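Local coordinates for fat acid-binding protein (Eubacterium ventriosum, PDB 3NYI), which probably binds fatty acids such as stearic acid, as a member of the DegV family, at residues S11-S16 / V25-L30. Numbering follows the deposited sequence.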
loop_
_atom_site.group_PDB
_atom_site.type_symbol
_atom_site.label_atom_id
_atom_site.label_comp_id
_atom_site.label_asym_id
_atom_site.label_seq_id
_atom_site.Cartn_x
_atom_site.Cartn_y
_atom_site.Cartn_z
ATOM N N SER A 11 -2.579 -0.565 8.420
ATOM C CA SER A 11 -3.694 -0.872 7.523
ATOM C C SER A 11 -3.540 -0.318 6.107
ATOM O O SER A 11 -4.415 -0.524 5.266
ATOM C CB SER A 11 -5.030 -0.413 8.125
ATOM O OG SER A 11 -4.994 0.974 8.400
ATOM N N ALA A 12 -2.434 0.368 5.832
ATOM C CA ALA A 12 -2.229 0.920 4.492
ATOM C C ALA A 12 -1.980 -0.171 3.457
ATOM O O ALA A 12 -2.087 0.091 2.262
ATOM C CB ALA A 12 -1.064 1.942 4.472
ATOM N N CYS A 13 -1.650 -1.384 3.907
ATOM C CA CYS A 13 -1.294 -2.474 2.971
ATOM C C CYS A 13 -2.509 -3.020 2.200
ATOM O O CYS A 13 -2.367 -3.608 1.128
ATOM C CB CYS A 13 -0.587 -3.615 3.719
ATOM S SG CYS A 13 -1.697 -4.591 4.815
ATOM N N ASP A 14 -3.701 -2.831 2.756
ATOM C CA ASP A 14 -4.945 -3.203 2.058
ATOM C C ASP A 14 -5.086 -4.711 1.746
ATOM O O ASP A 14 -5.841 -5.096 0.853
ATOM C CB ASP A 14 -5.094 -2.396 0.755
ATOM C CG ASP A 14 -5.252 -0.909 1.000
ATOM O OD1 ASP A 14 -5.723 -0.540 2.100
ATOM O OD2 ASP A 14 -4.929 -0.107 0.088
ATOM N N LEU A 15 -4.364 -5.554 2.472
ATOM C CA LEU A 15 -4.478 -6.997 2.284
ATOM C C LEU A 15 -5.887 -7.475 2.606
ATOM O O LEU A 15 -6.503 -7.000 3.554
ATOM C CB LEU A 15 -3.449 -7.731 3.147
ATOM C CG LEU A 15 -2.026 -7.728 2.586
ATOM C CD1 LEU A 15 -1.017 -8.041 3.692
ATOM C CD2 LEU A 15 -1.900 -8.713 1.415
ATOM N N SER A 16 -6.395 -8.417 1.815
ATOM C CA SER A 16 -7.761 -8.909 2.007
ATOM C C SER A 16 -7.977 -9.606 3.354
ATOM O O SER A 16 -7.038 -10.148 3.945
ATOM C CB SER A 16 -8.131 -9.880 0.881
ATOM O OG SER A 16 -7.630 -11.182 1.158
ATOM N N VAL A 25 -1.494 -12.644 9.438
ATOM C CA VAL A 25 -0.975 -11.275 9.465
ATOM C C VAL A 25 -1.905 -10.403 10.303
ATOM O O VAL A 25 -3.124 -10.446 10.143
ATOM C CB VAL A 25 -0.834 -10.693 8.042
ATOM C CG1 VAL A 25 -0.464 -9.200 8.088
ATOM C CG2 VAL A 25 0.195 -11.502 7.235
ATOM N N THR A 26 -1.320 -9.624 11.202
ATOM C CA THR A 26 -2.074 -8.768 12.106
ATOM C C THR A 26 -1.981 -7.325 11.618
ATOM O O THR A 26 -0.902 -6.863 11.242
ATOM C CB THR A 26 -1.509 -8.874 13.521
ATOM O OG1 THR A 26 -1.526 -10.252 13.924
ATOM C CG2 THR A 26 -2.322 -8.019 14.514
ATOM N N ILE A 27 -3.111 -6.626 11.607
ATOM C CA ILE A 27 -3.154 -5.242 11.132
ATOM C C ILE A 27 -3.290 -4.230 12.258
ATOM O O ILE A 27 -4.122 -4.389 13.152
ATOM C CB ILE A 27 -4.291 -5.030 10.127
ATOM C CG1 ILE A 27 -4.054 -5.899 8.889
ATOM C CG2 ILE A 27 -4.397 -3.547 9.732
ATOM C CD1 ILE A 27 -2.707 -5.621 8.193
ATOM N N VAL A 28 -2.448 -3.197 12.223
ATOM C CA VAL A 28 -2.602 -2.034 13.105
ATOM C C VAL A 28 -3.225 -0.900 12.290
ATOM O O VAL A 28 -2.622 -0.393 11.332
ATOM C CB VAL A 28 -1.255 -1.593 13.707
ATOM C CG1 VAL A 28 -1.416 -0.313 14.583
ATOM C CG2 VAL A 28 -0.647 -2.725 14.512
ATOM N N PRO A 29 -4.446 -0.501 12.656
ATOM C CA PRO A 29 -5.205 0.456 11.833
ATOM C C PRO A 29 -4.753 1.917 11.913
ATOM O O PRO A 29 -4.442 2.434 12.999
ATOM C CB PRO A 29 -6.633 0.359 12.391
ATOM C CG PRO A 29 -6.548 -0.393 13.674
ATOM C CD PRO A 29 -5.173 -0.937 13.864
ATOM N N LEU A 30 -4.761 2.592 10.765
ATOM C CA LEU A 30 -4.763 4.053 10.759
ATOM C C LEU A 30 -6.193 4.515 11.028
ATOM O O LEU A 30 -7.105 3.689 11.090
ATOM C CB LEU A 30 -4.223 4.602 9.432
ATOM C CG LEU A 30 -2.689 4.674 9.420
ATOM C CD1 LEU A 30 -2.036 3.303 9.130
ATOM C CD2 LEU A 30 -2.191 5.721 8.416
#
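S11 meets V28, P29 and L30 in a buried loop-to-strand contact, where the 3-10 turn just after strand 6-10 folds against the middle of its parallel neighbour, strand 25-33. Helix 17-23 joins the two segments. S11 carries the polar half. Its hydroxyl OG lies between its own backbone N and carbonyl carbon (chi1 58°), a position that turns it to the backbone of L30, whose N-H reaches OG at 2.9 Å and nearly straight, 170°. OG is also hydrogen-bonded to D42, so one small hydroxyl ties the turn to two neighbouring parts of the chain. Serine suits the spot because its side chain is short enough to fit against P29 CA, 3.5 Å from OG, yet carries a hydroxyl that can accept from L30 N and bond D42. S11 N adds a weak, bent bond to V28 O. An alanine here would probably leave the L30 N-H and D42 without their shared hydroxyl and set the loop at P29 freer to shift.

Beside this polar join, branched I27 reaches S11 and C13 with separate arms. Its CG2, anti to the backbone N, packs on S11, 3.6 Å from CB, while CD1 at the end of the other branch meets C13 SG at 3.7 Å. Cysteine serves twice: its sulphur touches this methyl and receives a long, weak bond from L15 N. L30, beyond the proline, lays CD1 3.8 Å from S11 OG, and its apolar side chain suits a place against the bound stearic acid, which it touches.

The arrangement is a beta-alpha-beta crossover in the DegV fold, with the loop after its first strand tied, partly through a serine hydroxyl, to the strand whose L30 touches the bound fatty acid.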